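Local coordinates for acyl carrier protein (Leishmania major, PDB 5ZWS), which probably carries growing acyl chains on a phosphopantetheine arm during fatty acid biosynthesis, and is captured here in its apo form, at residues L56-H61 against E74-N79; E19-S24 against K34-N39. All blocks are in the same frame, centred on the assembly; numbering follows the deposited sequence.

How the contacts relate
Both contacts belong to one small helical acyl carrier fold. Contact 2 comes first along the chain: 19-24 and 34-39 are two parts of the long loop joining helix 3-17 to helix 40-53. Contact 1 follows, setting the connection between helix 40-53 and helix 60-63 against the C-terminal part of helix 69-77. Their centres lie 22 Å apart on opposite sides of the chain's centre, with nearest atoms about 14 Å apart, so neither touches the other. The two flank helix 40-53: contact 2 gathers the loop ahead of it, and contact 1 ties the connection after it to helix 69-77, an arrangement that may contribute to the closed apo form.

Contact 1: L56-H61 against E74-N79; sequences LDIPDH and EYIAQN
Asn79, which meets Leu56 across the contact, is held through its backbone: Asn79 N donates to Ile76 O at 3.0 Å. Its side-chain OD1 accepts from the backbone N of Met81, in the C-terminal tail. The contact belongs to the helical bundle of the acyl carrier fold: the connection leaving helix 40-53 packs on the C-terminal part of helix 69-77, and Pro59 is the N-cap of the short helix 60-63.

Tyr75 reaches across because its CG stands opposite the backbone N (chi1 175°), sending the ring from helix 69-77 over to the loop. Ile58 and Tyr75 then run past each other in opposite directions, which sets the isoleucine branches along the ring: CG1 comes within 3.6 Å of Tyr75 CE2, while Ile58 CG2 lies nearer the hydroxyl end, 3.5 Å from Tyr75 OH. Pro59 adds its ring carbon CD, 4.0 Å from the same Tyr75 OH. That hydroxyl also makes a weak hydrogen bond to Asp62 OD2, and the backbone N of Ile58 is hydrogen-bonded to Glu51 OE1 of helix 40-53.

Beside this pair, Leu56 makes the second half of the interface. Its branch CD2 packs on Ile76 CD1 at 3.7 Å and touches the tyrosine more loosely, 4.3 Å from Tyr75 CE2. Met81 also packs on Leu56, and Phe54 and Ala82 on Ile76, so the C-terminal tail and the preceding loop extend the apolar cluster. Leu56 and Asn79 come at each other from opposite directions, and where they meet the amide nitrogen Asn79 ND2 sits 3.4 Å from the methyl Leu56 CD2.

Contact 2: E19-S24 against K34-N39; sequences EKVDAS and KDLGLN
The long loop between helix 3-17 and helix 40-53, a hallmark of acyl carrier proteins, folds back on itself here and closes over aliphatic side chains. Leu38 lies across Val21, its CD1 3.9 Å from Val21 CG2. Its other branch, CD2, rests 3.8 Å from Lys20 CB, so the leucine fork spans two successive residues; the bent lysine chain then leads its amino group away. Val21 CG1 also faces Leu36 CD1 at 4.3 Å, a looser fit. Leu36 touches Val15 of helix 3-17 and Val26 of the same loop as well. Beyond Val21 the chain turns: Asp22 OD1 accepts from Ser24 N at 3.1 Å, an Asx turn whose donor lies 33° out of the carboxylate plane. At the other end Asn39 is the N-cap of helix 40-53, its OD1 accepting from Asp42 N. Between the two segments the grip is apolar: burial of Val21, Leu36 and Leu38 joins them, while the polar bonds shape each segment's own turns and cap.

Contact 1: L56-H61 against E74-N79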
ATOM      1  N   LEU A  56       8.501   9.192   8.268  1.00 11.84           N
ATOM      2  CA  LEU A  56       9.031   8.338   9.321  1.00 14.28           C
ATOM      3  C   LEU A  56      10.449   8.760   9.666  1.00 15.12           C
ATOM      4  O   LEU A  56      11.350   8.656   8.830  1.00 14.01           O
ATOM      5  CB  LEU A  56       9.003   6.869   8.895  1.00 15.04           C
ATOM      6  CG  LEU A  56       9.174   5.856  10.026  1.00 16.22           C
ATOM      7  CD1 LEU A  56       8.083   6.030  11.069  1.00 15.06           C
ATOM      8  CD2 LEU A  56       9.175   4.443   9.467  1.00 17.13           C
ATOM      9  N   ASP A  57      10.643   9.238  10.891  1.00 18.06           N
ATOM     10  CA  ASP A  57      11.983   9.522  11.385  1.00 21.94           C
ATOM     11  C   ASP A  57      12.670   8.212  11.741  1.00 20.28           C
ATOM     12  O   ASP A  57      12.289   7.543  12.708  1.00 19.46           O
ATOM     13  CB  ASP A  57      11.938  10.436  12.604  1.00 28.07           C
ATOM     14  CG  ASP A  57      13.324  10.828  13.081  1.00 33.60           C
ATOM     15  OD1 ASP A  57      13.873  11.831  12.583  1.00 35.77           O
ATOM     16  OD2 ASP A  57      13.869  10.114  13.951  1.00 35.42           O
ATOM     17  N   ILE A  58      13.663   7.830  10.950  1.00 18.51           N
ATOM     18  CA  ILE A  58      14.440   6.622  11.197  1.00 19.16           C
ATOM     19  C   ILE A  58      15.685   7.048  11.970  1.00 18.32           C
ATOM     20  O   ILE A  58      16.491   7.823  11.435  1.00 16.72           O
ATOM     21  CB  ILE A  58      14.813   5.911   9.887  1.00 21.12           C
ATOM     22  CG1 ILE A  58      13.550   5.580   9.086  1.00 20.04           C
ATOM     23  CG2 ILE A  58      15.617   4.649  10.169  1.00 22.01           C
ATOM     24  CD1 ILE A  58      13.821   4.958   7.730  1.00 20.99           C
ATOM     25  N   PRO A  59      15.871   6.590  13.207  1.00 18.62           N
ATOM     26  CA  PRO A  59      17.086   6.950  13.947  1.00 18.53           C
ATOM     27  C   PRO A  59      18.343   6.483  13.232  1.00 17.51           C
ATOM     28  O   PRO A  59      18.331   5.501  12.485  1.00 16.49           O
ATOM     29  CB  PRO A  59      16.908   6.247  15.302  1.00 18.93           C
ATOM     30  CG  PRO A  59      15.729   5.340  15.147  1.00 19.19           C
ATOM     31  CD  PRO A  59      14.887   5.897  14.051  1.00 19.28           C
ATOM     32  N   ASP A  60      19.432   7.226  13.455  1.00 16.91           N
ATOM     33  CA  ASP A  60      20.695   6.923  12.789  1.00 17.74           C
ATOM     34  C   ASP A  60      21.114   5.483  13.043  1.00 16.71           C
ATOM     35  O   ASP A  60      21.667   4.820  12.157  1.00 14.53           O
ATOM     36  CB  ASP A  60      21.781   7.890  13.264  1.00 21.18           C
ATOM     37  CG  ASP A  60      21.628   9.278  12.673  1.00 25.95           C
ATOM     38  OD1 ASP A  60      20.632   9.521  11.961  1.00 27.17           O
ATOM     39  OD2 ASP A  60      22.505  10.131  12.927  1.00 29.31           O
ATOM     40  N   HIS A  61      20.851   4.979  14.253  1.00 16.72           N
ATOM     41  CA  HIS A  61      21.210   3.605  14.587  1.00 14.94           C
ATOM     42  C   HIS A  61      20.421   2.597  13.759  1.00 12.08           C
ATOM     43  O   HIS A  61      20.957   1.546  13.388  1.00 10.41           O
ATOM     44  CB  HIS A  61      20.984   3.371  16.084  1.00 17.00           C
ATOM     45  CG  HIS A  61      20.661   1.951  16.440  1.00 19.38           C
ATOM     46  ND1 HIS A  61      19.392   1.425  16.329  1.00 19.25           N
ATOM     47  CD2 HIS A  61      21.441   0.953  16.916  1.00 20.13           C
ATOM     48  CE1 HIS A  61      19.406   0.162  16.712  1.00 19.12           C
ATOM     49  NE2 HIS A  61      20.637  -0.149  17.075  1.00 20.35           N
ATOM     50  N   GLU A  74      11.818  -4.370   4.535  1.00 11.34           N
ATOM     51  CA  GLU A  74      11.667  -5.074   5.806  1.00 11.43           C
ATOM     52  C   GLU A  74      11.490  -4.091   6.956  1.00  8.48           C
ATOM     53  O   GLU A  74      10.570  -4.230   7.770  1.00  7.28           O
ATOM     54  CB  GLU A  74      12.869  -5.985   6.075  1.00 16.32           C
ATOM     55  CG  GLU A  74      13.113  -7.091   5.055  1.00 20.28           C
ATOM     56  CD  GLU A  74      11.841  -7.622   4.429  1.00 22.43           C
ATOM     57  OE1 GLU A  74      11.697  -7.501   3.192  1.00 23.79           O
ATOM     58  OE2 GLU A  74      10.990  -8.162   5.166  1.00 22.58           O
ATOM     59  N   TYR A  75      12.358  -3.079   7.033  1.00  7.87           N
ATOM     60  CA  TYR A  75      12.289  -2.127   8.137  1.00  7.28           C
ATOM     61  C   TYR A  75      10.969  -1.364   8.129  1.00  5.93           C
ATOM     62  O   TYR A  75      10.319  -1.219   9.172  1.00  4.40           O
ATOM     63  CB  TYR A  75      13.471  -1.158   8.074  1.00  7.17           C
ATOM     64  CG  TYR A  75      13.392  -0.069   9.117  1.00  8.00           C
ATOM     65  CD1 TYR A  75      13.853  -0.286  10.408  1.00  8.40           C
ATOM     66  CD2 TYR A  75      12.844   1.172   8.816  1.00  8.46           C
ATOM     67  CE1 TYR A  75      13.774   0.702  11.369  1.00  8.58           C
ATOM     68  CE2 TYR A  75      12.757   2.164   9.773  1.00  9.71           C
ATOM     69  CZ  TYR A  75      13.227   1.923  11.048  1.00  9.68           C
ATOM     70  OH  TYR A  75      13.149   2.906  12.005  1.00 11.05           O
ATOM     71  N   ILE A  76      10.547  -0.878   6.961  1.00  5.36           N
ATOM     72  CA  ILE A  76       9.339  -0.059   6.902  1.00  7.19           C
ATOM     73  C   ILE A  76       8.101  -0.905   7.181  1.00  7.71           C
ATOM     74  O   ILE A  76       7.229  -0.514   7.967  1.00  4.42           O
ATOM     75  CB  ILE A  76       9.234   0.663   5.548  1.00  6.64           C
ATOM     76  CG1 ILE A  76      10.381   1.663   5.381  1.00  6.66           C
ATOM     77  CG2 ILE A  76       7.892   1.371   5.432  1.00  7.44           C
ATOM     78  CD1 ILE A  76      10.333   2.821   6.363  1.00  5.39           C
ATOM     79  N   ALA A  77       8.002  -2.077   6.548  1.00  8.23           N
ATOM     80  CA  ALA A  77       6.799  -2.890   6.695  1.00  9.11           C
ATOM     81  C   ALA A  77       6.609  -3.390   8.122  1.00 11.28           C
ATOM     82  O   ALA A  77       5.494  -3.783   8.485  1.00 10.31           O
ATOM     83  CB  ALA A  77       6.831  -4.070   5.723  1.00  9.15           C
ATOM     84  N   GLN A  78       7.663  -3.379   8.936  1.00 11.71           N
ATOM     85  CA  GLN A  78       7.584  -3.782  10.333  1.00 12.56           C
ATOM     86  C   GLN A  78       7.490  -2.598  11.286  1.00 11.62           C
ATOM     87  O   GLN A  78       7.391  -2.803  12.500  1.00 12.79           O
ATOM     88  CB  GLN A  78       8.794  -4.645  10.706  1.00 16.56           C
ATOM     89  CG  GLN A  78       8.940  -5.905   9.871  1.00 20.40           C
ATOM     90  CD  GLN A  78       7.691  -6.762   9.882  1.00 24.32           C
ATOM     91  OE1 GLN A  78       6.967  -6.835   8.888  1.00 26.34           O
ATOM     92  NE2 GLN A  78       7.434  -7.422  11.008  1.00 23.30           N
ATOM     93  N   ASN A  79       7.530  -1.370  10.774  1.00 10.36           N
ATOM     94  CA  ASN A  79       7.391  -0.192  11.612  1.00 10.73           C
ATOM     95  C   ASN A  79       5.944   0.268  11.554  1.00  9.96           C
ATOM     96  O   ASN A  79       5.515   0.794  10.515  1.00  8.54           O
ATOM     97  CB  ASN A  79       8.331   0.917  11.140  1.00  9.89           C
ATOM     98  CG  ASN A  79       8.464   2.046  12.149  1.00 10.54           C
ATOM     99  OD1 ASN A  79       7.506   2.409  12.830  1.00 10.03           O
ATOM    100  ND2 ASN A  79       9.669   2.597  12.256  1.00  9.27           N
TER

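Contact 2: E19-S24 against K34-N39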
ATOM      1  N   GLU A  19      18.225  10.804  -9.121  1.00 18.39           N
ATOM      2  CA  GLU A  19      18.876  11.153 -10.382  1.00 18.77           C
ATOM      3  C   GLU A  19      20.091  10.275 -10.654  1.00 16.11           C
ATOM      4  O   GLU A  19      20.373   9.943 -11.812  1.00 12.92           O
ATOM      5  CB  GLU A  19      19.273  12.632 -10.371  1.00 23.36           C
ATOM      6  CG  GLU A  19      20.257  13.051 -11.459  1.00 28.20           C
ATOM      7  CD  GLU A  19      19.585  13.388 -12.779  1.00 33.12           C
ATOM      8  OE1 GLU A  19      18.400  13.041 -12.959  1.00 34.40           O
ATOM      9  OE2 GLU A  19      20.248  14.006 -13.641  1.00 35.89           O
ATOM     10  N   LYS A  20      20.811   9.878  -9.604  1.00 17.66           N
ATOM     11  CA  LYS A  20      21.994   9.045  -9.767  1.00 18.55           C
ATOM     12  C   LYS A  20      21.649   7.598 -10.093  1.00 15.95           C
ATOM     13  O   LYS A  20      22.544   6.836 -10.475  1.00 15.18           O
ATOM     14  CB  LYS A  20      22.843   9.087  -8.493  1.00 21.94           C
ATOM     15  CG  LYS A  20      23.412  10.457  -8.151  1.00 25.41           C
ATOM     16  CD  LYS A  20      23.727  11.269  -9.396  1.00 29.15           C
ATOM     17  CE  LYS A  20      23.503  12.749  -9.138  1.00 31.47           C
ATOM     18  NZ  LYS A  20      22.102  13.014  -8.707  1.00 32.10           N
ATOM     19  N   VAL A  21      20.384   7.207  -9.958  1.00 13.22           N
ATOM     20  CA  VAL A  21      19.969   5.814 -10.056  1.00 11.93           C
ATOM     21  C   VAL A  21      19.426   5.543 -11.453  1.00 12.67           C
ATOM     22  O   VAL A  21      18.576   6.289 -11.957  1.00 11.73           O
ATOM     23  CB  VAL A  21      18.918   5.480  -8.983  1.00 10.69           C
ATOM     24  CG1 VAL A  21      18.216   4.192  -9.313  1.00 10.14           C
ATOM     25  CG2 VAL A  21      19.572   5.386  -7.615  1.00 11.39           C
ATOM     26  N   ASP A  22      19.919   4.476 -12.078  1.00 13.31           N
ATOM     27  CA  ASP A  22      19.389   3.998 -13.351  1.00 12.80           C
ATOM     28  C   ASP A  22      18.178   3.121 -13.053  1.00 10.62           C
ATOM     29  O   ASP A  22      18.327   1.994 -12.569  1.00 11.34           O
ATOM     30  CB  ASP A  22      20.469   3.239 -14.119  1.00 12.62           C
ATOM     31  CG  ASP A  22      20.029   2.823 -15.521  1.00 14.59           C
ATOM     32  OD1 ASP A  22      18.814   2.761 -15.796  1.00 13.53           O
ATOM     33  OD2 ASP A  22      20.919   2.561 -16.360  1.00 15.46           O
ATOM     34  N   ALA A  23      16.977   3.641 -13.332  1.00 10.20           N
ATOM     35  CA  ALA A  23      15.749   2.931 -12.979  1.00 11.16           C
ATOM     36  C   ALA A  23      15.702   1.531 -13.580  1.00 11.48           C
ATOM     37  O   ALA A  23      15.146   0.613 -12.966  1.00 12.60           O
ATOM     38  CB  ALA A  23      14.528   3.737 -13.425  1.00 11.25           C
ATOM     39  N   SER A  24      16.276   1.343 -14.770  1.00 10.44           N
ATOM     40  CA  SER A  24      16.287   0.025 -15.395  1.00 11.45           C
ATOM     41  C   SER A  24      17.150  -0.978 -14.640  1.00 13.62           C
ATOM     42  O   SER A  24      17.050  -2.180 -14.911  1.00 14.28           O
ATOM     43  CB  SER A  24      16.753   0.138 -16.848  1.00 13.49           C
ATOM     44  OG  SER A  24      15.771   0.795 -17.632  1.00 13.20           O
ATOM     45  N   LYS A  34      26.228  -1.620  -4.241  1.00 10.12           N
ATOM     46  CA  LYS A  34      26.821  -2.650  -5.087  1.00 10.95           C
ATOM     47  C   LYS A  34      26.078  -2.828  -6.408  1.00 10.48           C
ATOM     48  O   LYS A  34      26.697  -3.189  -7.414  1.00  9.68           O
ATOM     49  CB  LYS A  34      26.902  -3.961  -4.306  1.00 13.64           C
ATOM     50  CG  LYS A  34      28.031  -3.950  -3.279  1.00 16.56           C
ATOM     51  CD  LYS A  34      27.662  -4.661  -1.990  1.00 20.33           C
ATOM     52  CE  LYS A  34      27.682  -6.171  -2.155  1.00 22.87           C
ATOM     53  NZ  LYS A  34      28.458  -6.824  -1.065  1.00 23.82           N
ATOM     54  N   ASP A  35      24.768  -2.583  -6.436  1.00  9.37           N
ATOM     55  CA  ASP A  35      23.988  -2.743  -7.659  1.00 10.56           C
ATOM     56  C   ASP A  35      23.715  -1.427  -8.371  1.00 10.78           C
ATOM     57  O   ASP A  35      23.763  -1.373  -9.604  1.00 11.80           O
ATOM     58  CB  ASP A  35      22.653  -3.441  -7.365  1.00 10.52           C
ATOM     59  CG  ASP A  35      22.829  -4.872  -6.886  1.00 12.40           C
ATOM     60  OD1 ASP A  35      23.632  -5.611  -7.489  1.00 11.48           O
ATOM     61  OD2 ASP A  35      22.154  -5.263  -5.909  1.00 15.41           O
ATOM     62  N   LEU A  36      23.426  -0.361  -7.632  1.00  9.80           N
ATOM     63  CA  LEU A  36      23.024   0.907  -8.225  1.00 10.61           C
ATOM     64  C   LEU A  36      24.172   1.902  -8.337  1.00 12.17           C
ATOM     65  O   LEU A  36      23.968   3.011  -8.845  1.00 12.73           O
ATOM     66  CB  LEU A  36      21.867   1.513  -7.422  1.00  9.65           C
ATOM     67  CG  LEU A  36      20.715   0.530  -7.178  1.00  7.17           C
ATOM     68  CD1 LEU A  36      19.547   1.212  -6.492  1.00  6.17           C
ATOM     69  CD2 LEU A  36      20.262  -0.121  -8.486  1.00  6.34           C
ATOM     70  N   GLY A  37      25.367   1.534  -7.881  1.00 12.05           N
ATOM     71  CA  GLY A  37      26.548   2.356  -8.079  1.00 12.42           C
ATOM     72  C   GLY A  37      26.585   3.621  -7.254  1.00 14.80           C
ATOM     73  O   GLY A  37      27.240   4.592  -7.648  1.00 16.15           O
ATOM     74  N   LEU A  38      25.911   3.634  -6.110  1.00 15.35           N
ATOM     75  CA  LEU A  38      25.878   4.796  -5.235  1.00 13.10           C
ATOM     76  C   LEU A  38      27.011   4.721  -4.216  1.00 12.27           C
ATOM     77  O   LEU A  38      27.537   3.647  -3.912  1.00 10.81           O
ATOM     78  CB  LEU A  38      24.530   4.887  -4.520  1.00 11.53           C
ATOM     79  CG  LEU A  38      23.274   4.885  -5.395  1.00 10.14           C
ATOM     80  CD1 LEU A  38      22.028   5.100  -4.548  1.00  7.44           C
ATOM     81  CD2 LEU A  38      23.375   5.941  -6.492  1.00 10.99           C
ATOM     82  N   ASN A  39      27.389   5.882  -3.691  1.00 11.95           N
ATOM     83  CA  ASN A  39      28.389   5.940  -2.639  1.00 12.43           C
ATOM     84  C   ASN A  39      27.703   6.095  -1.282  1.00 14.46           C
ATOM     85  O   ASN A  39      26.475   6.138  -1.174  1.00 15.68           O
ATOM     86  CB  ASN A  39      29.398   7.063  -2.913  1.00 14.62           C
ATOM     87  CG  ASN A  39      28.762   8.450  -2.957  1.00 14.58           C
ATOM     88  OD1 ASN A  39      27.893   8.786  -2.149  1.00 14.61           O
ATOM     89  ND2 ASN A  39      29.205   9.268  -3.909  1.00 12.78           N
TER